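Local coordinates for putative uncharacterized protein PH0242 (Pyrococcus horikoshii, PDB 3VU1), which is the C-terminal globular domain of the archaeal oligosaccharyltransferase AglB, a strand-rich module made of several beta sheets with a bound calcium ion, at residues A393-L398 with N447-Y452; V214-G219 with I246-R251; R109-G114 with G120-I125. All coordinates share one frame; numbering follows the deposited sequence.

Contact 1. Residues A393-L398 with N447-Y452; sequences ATFIYL and NAISSY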
# COMPACT_ATOMS: atom_id res chain seq x y z
N ALA A 393 1.23 7.20 -20.21
CA ALA A 393 2.43 6.37 -20.22
C ALA A 393 2.87 6.02 -18.80
O ALA A 393 2.72 6.86 -17.88
CB ALA A 393 3.57 7.06 -20.97
N THR A 394 3.40 4.80 -18.63
CA THR A 394 4.01 4.39 -17.38
C THR A 394 5.33 3.73 -17.71
O THR A 394 5.36 2.74 -18.44
CB THR A 394 3.13 3.40 -16.56
OG1 THR A 394 1.84 3.96 -16.34
CG2 THR A 394 3.74 3.12 -15.20
N PHE A 395 6.42 4.30 -17.18
CA PHE A 395 7.75 3.69 -17.25
C PHE A 395 8.13 3.12 -15.89
O PHE A 395 8.24 3.85 -14.89
CB PHE A 395 8.80 4.75 -17.61
CG PHE A 395 8.80 5.16 -19.05
CD1 PHE A 395 9.86 4.81 -19.87
CD2 PHE A 395 7.77 5.93 -19.57
CE1 PHE A 395 9.88 5.20 -21.20
CE2 PHE A 395 7.78 6.32 -20.90
CZ PHE A 395 8.83 5.95 -21.72
N ILE A 396 8.33 1.81 -15.83
CA ILE A 396 8.89 1.21 -14.64
C ILE A 396 10.32 0.86 -15.01
O ILE A 396 10.56 0.14 -16.01
CB ILE A 396 8.13 -0.05 -14.19
CG1 ILE A 396 6.82 0.36 -13.52
CG2 ILE A 396 8.98 -0.84 -13.22
CD1 ILE A 396 5.81 -0.78 -13.34
N TYR A 397 11.26 1.38 -14.22
CA TYR A 397 12.67 1.11 -14.48
C TYR A 397 13.52 1.01 -13.21
O TYR A 397 13.06 1.34 -12.12
CB TYR A 397 13.22 2.19 -15.40
CG TYR A 397 13.06 3.61 -14.88
CD1 TYR A 397 14.13 4.26 -14.23
CD2 TYR A 397 11.87 4.31 -15.04
CE1 TYR A 397 14.01 5.55 -13.77
CE2 TYR A 397 11.75 5.61 -14.59
CZ TYR A 397 12.82 6.23 -13.95
OH TYR A 397 12.73 7.52 -13.50
N LEU A 398 14.75 0.53 -13.39
CA LEU A 398 15.70 0.38 -12.29
C LEU A 398 16.88 1.34 -12.43
O LEU A 398 17.31 1.67 -13.54
CB LEU A 398 16.22 -1.06 -12.24
CG LEU A 398 15.17 -2.17 -12.18
CD1 LEU A 398 15.84 -3.52 -11.89
CD2 LEU A 398 14.07 -1.86 -11.17
N ASN A 447 7.60 9.85 -31.01
CA ASN A 447 8.53 10.34 -29.97
C ASN A 447 7.99 10.51 -28.53
O ASN A 447 8.76 10.87 -27.63
CB ASN A 447 9.18 11.68 -30.38
CG ASN A 447 9.74 11.65 -31.77
OD1 ASN A 447 10.68 10.90 -32.06
ND2 ASN A 447 9.18 12.48 -32.65
N ALA A 448 6.70 10.27 -28.30
CA ALA A 448 6.16 10.34 -26.93
C ALA A 448 6.94 9.44 -25.95
O ALA A 448 7.39 9.89 -24.90
CB ALA A 448 4.68 10.02 -26.92
N ILE A 449 7.13 8.18 -26.35
CA ILE A 449 7.85 7.19 -25.58
C ILE A 449 9.36 7.40 -25.72
O ILE A 449 10.06 7.60 -24.72
CB ILE A 449 7.42 5.75 -26.04
CG1 ILE A 449 5.92 5.54 -25.82
CG2 ILE A 449 8.22 4.65 -25.35
CD1 ILE A 449 5.37 5.98 -24.47
N SER A 450 9.87 7.38 -26.95
CA SER A 450 11.31 7.47 -27.22
C SER A 450 11.94 8.70 -26.59
O SER A 450 13.06 8.65 -26.07
CB SER A 450 11.56 7.53 -28.72
OG SER A 450 11.25 6.28 -29.31
N SER A 451 11.21 9.80 -26.66
CA SER A 451 11.62 11.05 -26.06
C SER A 451 12.00 10.84 -24.58
O SER A 451 13.14 11.16 -24.18
CB SER A 451 10.47 12.03 -26.21
OG SER A 451 10.60 13.07 -25.28
N TYR A 452 11.06 10.26 -23.81
CA TYR A 452 11.25 10.01 -22.38
C TYR A 452 12.35 8.96 -22.12
O TYR A 452 13.16 9.12 -21.20
CB TYR A 452 9.92 9.61 -21.72
CG TYR A 452 9.94 9.80 -20.22
CD1 TYR A 452 9.82 11.08 -19.65
CD2 TYR A 452 10.12 8.70 -19.36
CE1 TYR A 452 9.88 11.27 -18.28
CE2 TYR A 452 10.19 8.87 -17.98
CZ TYR A 452 10.07 10.15 -17.45
OH TYR A 452 10.11 10.32 -16.10

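Contact 2. Residues V214-G219 with I246-R251; sequences VKLAFG and IVYEFR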
# COMPACT_ATOMS: atom_id res chain seq x y z
N VAL A 214 6.80 -6.06 7.07
CA VAL A 214 6.92 -6.34 8.48
C VAL A 214 5.82 -5.61 9.26
O VAL A 214 5.20 -6.22 10.13
CB VAL A 214 8.32 -5.94 8.99
CG1 VAL A 214 8.32 -5.84 10.50
CG2 VAL A 214 9.37 -6.95 8.55
N LYS A 215 5.55 -4.34 8.94
CA LYS A 215 4.51 -3.58 9.61
C LYS A 215 3.14 -4.19 9.38
O LYS A 215 2.39 -4.38 10.33
CB LYS A 215 4.44 -2.12 9.12
CG LYS A 215 5.66 -1.23 9.32
CD LYS A 215 5.29 0.19 8.85
CE LYS A 215 6.50 1.12 8.73
NZ LYS A 215 7.42 0.84 7.59
N LEU A 216 2.79 -4.46 8.13
CA LEU A 216 1.44 -4.87 7.78
C LEU A 216 1.17 -6.36 7.97
O LEU A 216 0.03 -6.75 8.18
CB LEU A 216 1.10 -4.49 6.34
CG LEU A 216 1.10 -2.99 5.94
CD1 LEU A 216 1.00 -2.86 4.42
CD2 LEU A 216 0.01 -2.18 6.62
N ALA A 217 2.21 -7.19 7.88
CA ALA A 217 2.07 -8.64 8.12
C ALA A 217 1.92 -8.95 9.62
O ALA A 217 1.17 -9.85 9.99
CB ALA A 217 3.26 -9.40 7.55
N PHE A 218 2.62 -8.21 10.46
CA PHE A 218 2.76 -8.59 11.84
C PHE A 218 2.31 -7.52 12.80
O PHE A 218 2.63 -7.60 13.96
CB PHE A 218 4.21 -8.97 12.11
CG PHE A 218 4.76 -9.95 11.10
CD1 PHE A 218 5.84 -9.60 10.29
CD2 PHE A 218 4.19 -11.22 10.95
CE1 PHE A 218 6.33 -10.51 9.34
CE2 PHE A 218 4.68 -12.13 10.00
CZ PHE A 218 5.75 -11.77 9.19
N GLY A 219 1.56 -6.52 12.33
CA GLY A 219 1.27 -5.33 13.13
C GLY A 219 2.44 -4.85 14.00
O GLY A 219 2.32 -4.80 15.22
N ILE A 246 -4.23 -11.11 5.43
CA ILE A 246 -4.91 -9.88 5.79
C ILE A 246 -5.23 -9.12 4.50
O ILE A 246 -4.34 -8.85 3.68
CB ILE A 246 -4.04 -9.01 6.73
CG1 ILE A 246 -3.42 -9.87 7.87
CG2 ILE A 246 -4.86 -7.83 7.23
CD1 ILE A 246 -2.40 -9.23 8.80
N VAL A 247 -6.50 -8.76 4.32
CA VAL A 247 -6.93 -7.89 3.22
C VAL A 247 -6.99 -6.44 3.69
O VAL A 247 -7.78 -6.11 4.56
CB VAL A 247 -8.34 -8.29 2.73
CG1 VAL A 247 -8.83 -7.40 1.59
CG2 VAL A 247 -8.34 -9.75 2.32
N TYR A 248 -6.16 -5.59 3.10
CA TYR A 248 -6.16 -4.15 3.41
C TYR A 248 -6.85 -3.36 2.33
O TYR A 248 -6.57 -3.57 1.16
CB TYR A 248 -4.76 -3.67 3.52
CG TYR A 248 -4.05 -4.11 4.78
CD1 TYR A 248 -3.19 -5.20 4.77
CD2 TYR A 248 -4.25 -3.43 6.01
CE1 TYR A 248 -2.51 -5.59 5.91
CE2 TYR A 248 -3.61 -3.83 7.18
CZ TYR A 248 -2.72 -4.89 7.11
OH TYR A 248 -2.05 -5.30 8.24
N GLU A 249 -7.76 -2.47 2.70
CA GLU A 249 -8.32 -1.51 1.75
C GLU A 249 -7.32 -0.37 1.61
O GLU A 249 -6.70 0.06 2.61
CB GLU A 249 -9.64 -0.97 2.24
CG GLU A 249 -10.16 0.25 1.51
CD GLU A 249 -11.44 0.81 2.15
OE1 GLU A 249 -12.31 0.03 2.56
OE2 GLU A 249 -11.60 2.06 2.23
N PHE A 250 -7.11 0.06 0.37
CA PHE A 250 -6.18 1.15 0.12
C PHE A 250 -6.96 2.43 0.04
O PHE A 250 -7.94 2.53 -0.71
CB PHE A 250 -5.42 0.92 -1.17
CG PHE A 250 -4.48 2.03 -1.54
CD1 PHE A 250 -3.37 2.34 -0.75
CD2 PHE A 250 -4.67 2.76 -2.73
CE1 PHE A 250 -2.48 3.34 -1.12
CE2 PHE A 250 -3.81 3.77 -3.10
CZ PHE A 250 -2.71 4.05 -2.31
N ARG A 251 -6.52 3.41 0.83
CA ARG A 251 -7.04 4.76 0.78
C ARG A 251 -5.87 5.66 0.56
O ARG A 251 -5.09 5.91 1.49
CB ARG A 251 -7.74 5.11 2.07
CG ARG A 251 -8.98 4.29 2.33
CD ARG A 251 -9.36 4.42 3.77
NE ARG A 251 -10.67 3.84 4.04
CZ ARG A 251 -11.23 3.79 5.24
NH1 ARG A 251 -10.61 4.31 6.30
NH2 ARG A 251 -12.43 3.26 5.37

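Contact 3. Residues R109-G114 with G120-I125; sequences RKEYNG and GRVTTI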
# COMPACT_ATOMS: atom_id res chain seq x y z
N ARG A 109 22.58 -7.80 -4.66
CA ARG A 109 22.55 -9.11 -5.29
C ARG A 109 23.25 -10.15 -4.43
O ARG A 109 22.75 -11.27 -4.28
CB ARG A 109 23.21 -9.05 -6.66
CG ARG A 109 23.05 -10.32 -7.47
CD ARG A 109 22.99 -10.00 -8.94
NE ARG A 109 23.48 -11.13 -9.70
CZ ARG A 109 24.30 -11.02 -10.74
NH1 ARG A 109 24.72 -12.11 -11.36
NH2 ARG A 109 24.72 -9.83 -11.13
N LYS A 110 24.38 -9.75 -3.85
CA LYS A 110 25.16 -10.62 -2.97
C LYS A 110 24.33 -11.05 -1.78
O LYS A 110 24.28 -12.24 -1.45
CB LYS A 110 26.41 -9.91 -2.48
CG LYS A 110 27.19 -10.73 -1.48
CD LYS A 110 28.57 -10.16 -1.23
CE LYS A 110 29.24 -10.98 -0.15
NZ LYS A 110 30.50 -10.36 0.33
N GLU A 111 23.68 -10.09 -1.13
CA GLU A 111 22.82 -10.40 0.01
C GLU A 111 21.62 -11.30 -0.38
O GLU A 111 21.21 -12.19 0.40
CB GLU A 111 22.36 -9.12 0.66
CG GLU A 111 23.50 -8.33 1.23
CD GLU A 111 23.08 -6.92 1.61
OE1 GLU A 111 22.44 -6.22 0.78
OE2 GLU A 111 23.39 -6.52 2.75
N TYR A 112 21.09 -11.08 -1.58
CA TYR A 112 19.94 -11.80 -2.05
C TYR A 112 20.19 -13.32 -2.17
O TYR A 112 19.37 -14.12 -1.76
CB TYR A 112 19.44 -11.19 -3.37
CG TYR A 112 18.65 -12.12 -4.22
CD1 TYR A 112 17.42 -12.62 -3.79
CD2 TYR A 112 19.14 -12.53 -5.45
CE1 TYR A 112 16.69 -13.52 -4.57
CE2 TYR A 112 18.41 -13.41 -6.25
CZ TYR A 112 17.19 -13.91 -5.81
OH TYR A 112 16.48 -14.79 -6.63
N ASN A 113 21.34 -13.71 -2.72
CA ASN A 113 21.56 -15.13 -2.98
C ASN A 113 23.02 -15.54 -3.09
O ASN A 113 23.32 -16.57 -3.67
CB ASN A 113 20.81 -15.56 -4.24
CG ASN A 113 20.59 -17.06 -4.29
OD1 ASN A 113 20.46 -17.75 -3.26
ND2 ASN A 113 20.55 -17.57 -5.50
N GLY A 114 23.92 -14.73 -2.55
CA GLY A 114 25.34 -15.02 -2.63
C GLY A 114 26.00 -14.35 -3.79
O GLY A 114 25.35 -14.05 -4.81
N GLY A 120 27.88 -15.23 1.06
CA GLY A 120 27.39 -13.92 1.45
C GLY A 120 25.89 -13.75 1.54
O GLY A 120 25.43 -12.71 2.00
N ARG A 121 25.12 -14.75 1.11
CA ARG A 121 23.66 -14.69 1.18
C ARG A 121 23.17 -14.46 2.61
O ARG A 121 23.78 -14.89 3.57
CB ARG A 121 23.00 -15.94 0.63
CG ARG A 121 21.48 -15.86 0.59
CD ARG A 121 20.88 -17.20 0.18
NE ARG A 121 19.49 -17.04 -0.21
CZ ARG A 121 18.44 -17.16 0.61
NH1 ARG A 121 18.61 -17.48 1.88
NH2 ARG A 121 17.19 -16.97 0.13
N VAL A 122 22.05 -13.79 2.71
CA VAL A 122 21.53 -13.27 3.96
C VAL A 122 20.08 -13.74 4.11
O VAL A 122 19.33 -13.83 3.12
CB VAL A 122 21.67 -11.72 3.90
CG1 VAL A 122 20.49 -10.99 4.50
CG2 VAL A 122 23.01 -11.27 4.48
N THR A 123 19.67 -14.09 5.32
CA THR A 123 18.26 -14.41 5.54
C THR A 123 17.52 -13.15 5.92
O THR A 123 17.77 -12.60 7.00
CB THR A 123 18.07 -15.47 6.64
OG1 THR A 123 18.74 -16.66 6.23
CG2 THR A 123 16.57 -15.78 6.84
N THR A 124 16.61 -12.68 5.07
CA THR A 124 15.98 -11.38 5.36
C THR A 124 14.94 -11.41 6.50
O THR A 124 14.85 -10.44 7.28
CB THR A 124 15.40 -10.69 4.11
OG1 THR A 124 14.53 -11.60 3.43
CG2 THR A 124 16.55 -10.24 3.17
N ILE A 125 14.19 -12.51 6.59
CA ILE A 125 13.12 -12.68 7.58
C ILE A 125 12.98 -14.14 8.00
O ILE A 125 12.82 -15.03 7.19
CB ILE A 125 11.74 -12.17 7.08
CG1 ILE A 125 11.86 -10.79 6.47
CG2 ILE A 125 10.73 -12.12 8.23
CD1 ILE A 125 10.54 -10.06 6.36

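Contact 1. Residues A393-L398 with N447-Y452
Tyr452 lays an edge of its ring over one face of Phe395, joining helix 448-460 to strand 385-401 in the Peripheral 2 part of the protein, where the helix packs against the sheet that contains this strand. The pair is a T-shaped (edge-to-face) stack with a tilt: the centroids of the Phe395 and Tyr452 rings lie 4.8 Å apart and their planes meet at 56°. Tyr452 CD2 sits 3.5 Å above the centre of the Phe395 ring, and CB of Tyr452 follows on to Phe395 CZ at 3.8 Å. With CG anti to the backbone N (chi1 -160°), Tyr452 extends from the helix to the strand, and its hydroxyl continues to Asp418 on the adjoining strand 412-431, which also bonds Tyr397 OH. Phe420 touches the Tyr452 ring as well. One helical turn earlier, Ile449 uses both branches: CG2 meets Phe395 CZ at 3.9 Å, while CD1 of Ile449 lies 4.1 Å from Ala393 CB. The axes of segments 393-398 and 448-452 approach to 10.3 Å at 34°. Near the plane of the Phe395 ring, at its edge, the backbone Ile449 O lies 3.6 Å from Phe395 CZ.

Contact 2. Residues V214-G219 with I246-R251
Tyr248 donates its hydroxyl to the backbone carbonyl of Leu216, the one hydrogen bond that joins these two segments. The distance from Tyr248 OH to Leu216 O is 2.5 Å, and the donor lies in the carbonyl plane on a lone pair, with a C=O...O angle of 126°. The same carbonyl oxygen stands at the edge of the tyrosine ring, in its plane, while each face meets an aliphatic group of these segments. Over one face comes the CD2 branch of Leu216, in a CH-pi contact 4.2 Å from the Tyr248 ring centroid; Leu216 CB lies 3.8 Å from Tyr248 CE1. The opposite face carries CG2 of Ile246, two residues back on the same strand, 3.4 Å above the plane and toward the rim. Ile246 CD1 packs against two successive carbonyl oxygens of the helix, 3.5 Å from Leu216 O and 3.8 Å from Ala217 O. Its CG1 is anti to the carbonyl carbon (chi1 -46°), which places CD1 beside the helix carbonyls and leaves CG2 over the ring.

Further out, Phe233 of helix 228-235 touches Leu216, and Phe236 and Pro238 touch Tyr248. Strand 245-250 is an inner strand of a four-stranded mixed sheet, between 86-90 and 236-242 and antiparallel to both. Helix 212-218 packs on it, the axes of segments 214-218 and 246-250 standing at 121°, and also reaches strand 86-90, where Ala217 meets Ile89.

Contact 3. Residues R109-G114 with G120-I125
Arg121 lies alongside helix 109-113, where the loop after that helix folds back along it before entering strand 125-130 of the Insert domain sheet; the chain leaves helical angles at Gly114, where phi is positive. Arg121 CB sits 3.5 Å from Gly114 N. CG then passes Tyr112 O at 3.6 Å, close to Asn113 CA as well. CD is 3.5 Å from Asn113 OD1, and NE gives that amide oxygen a weak hydrogen bond of 3.3 Å with an N-H...O angle of only 128°. At the tip, Arg121 CZ lies 4.0 Å from Tyr112 O, with NH2 next to the same oxygen. Asn113 OD1 lies at the edge of the guanidinium, near its plane, whereas the amide itself stands almost perpendicular to it, the two planes 86° apart. With CG anti to the backbone N (chi1 -176°), the extended chain carries NE past Tyr112 O to Asn113 OD1. The touching residues are largely at the protein surface.

Just before Arg121, Gly120 CA meets Lys110 CE at 3.8 Å. Val122 packs its CB 4.2 Å from Glu111 CB, while the Glu111 carboxylate hydrogen-bonds Tyr205 of strand 200-205 and forms a salt bridge with Lys207, just past it. A main-chain bond also joins the segments: Val122 N donates to Glu111 O over 2.9 Å, in the carbonyl plane and on a lone pair.

Contacts 1 and 2 are buried and each sets a helix against a strand; contact 3 lies at the surface and folds a loop back on the helix just before it. Their chemistry follows: rings and aliphatic branches in contact 1, a tyrosine hydroxyl on a helix carbonyl with aliphatic groups on both ring faces in contact 2, and mostly backbone and polar atoms in contact 3. The centre of contact 2 is about 8 Å from the centre of the chain, those of contacts 1 and 3 about 24 and 25 Å. Contacts 2 and 3 meet directly, Val214 CG2 lying 4.0 Å from Ile125 CD1, whereas contact 1 touches neither.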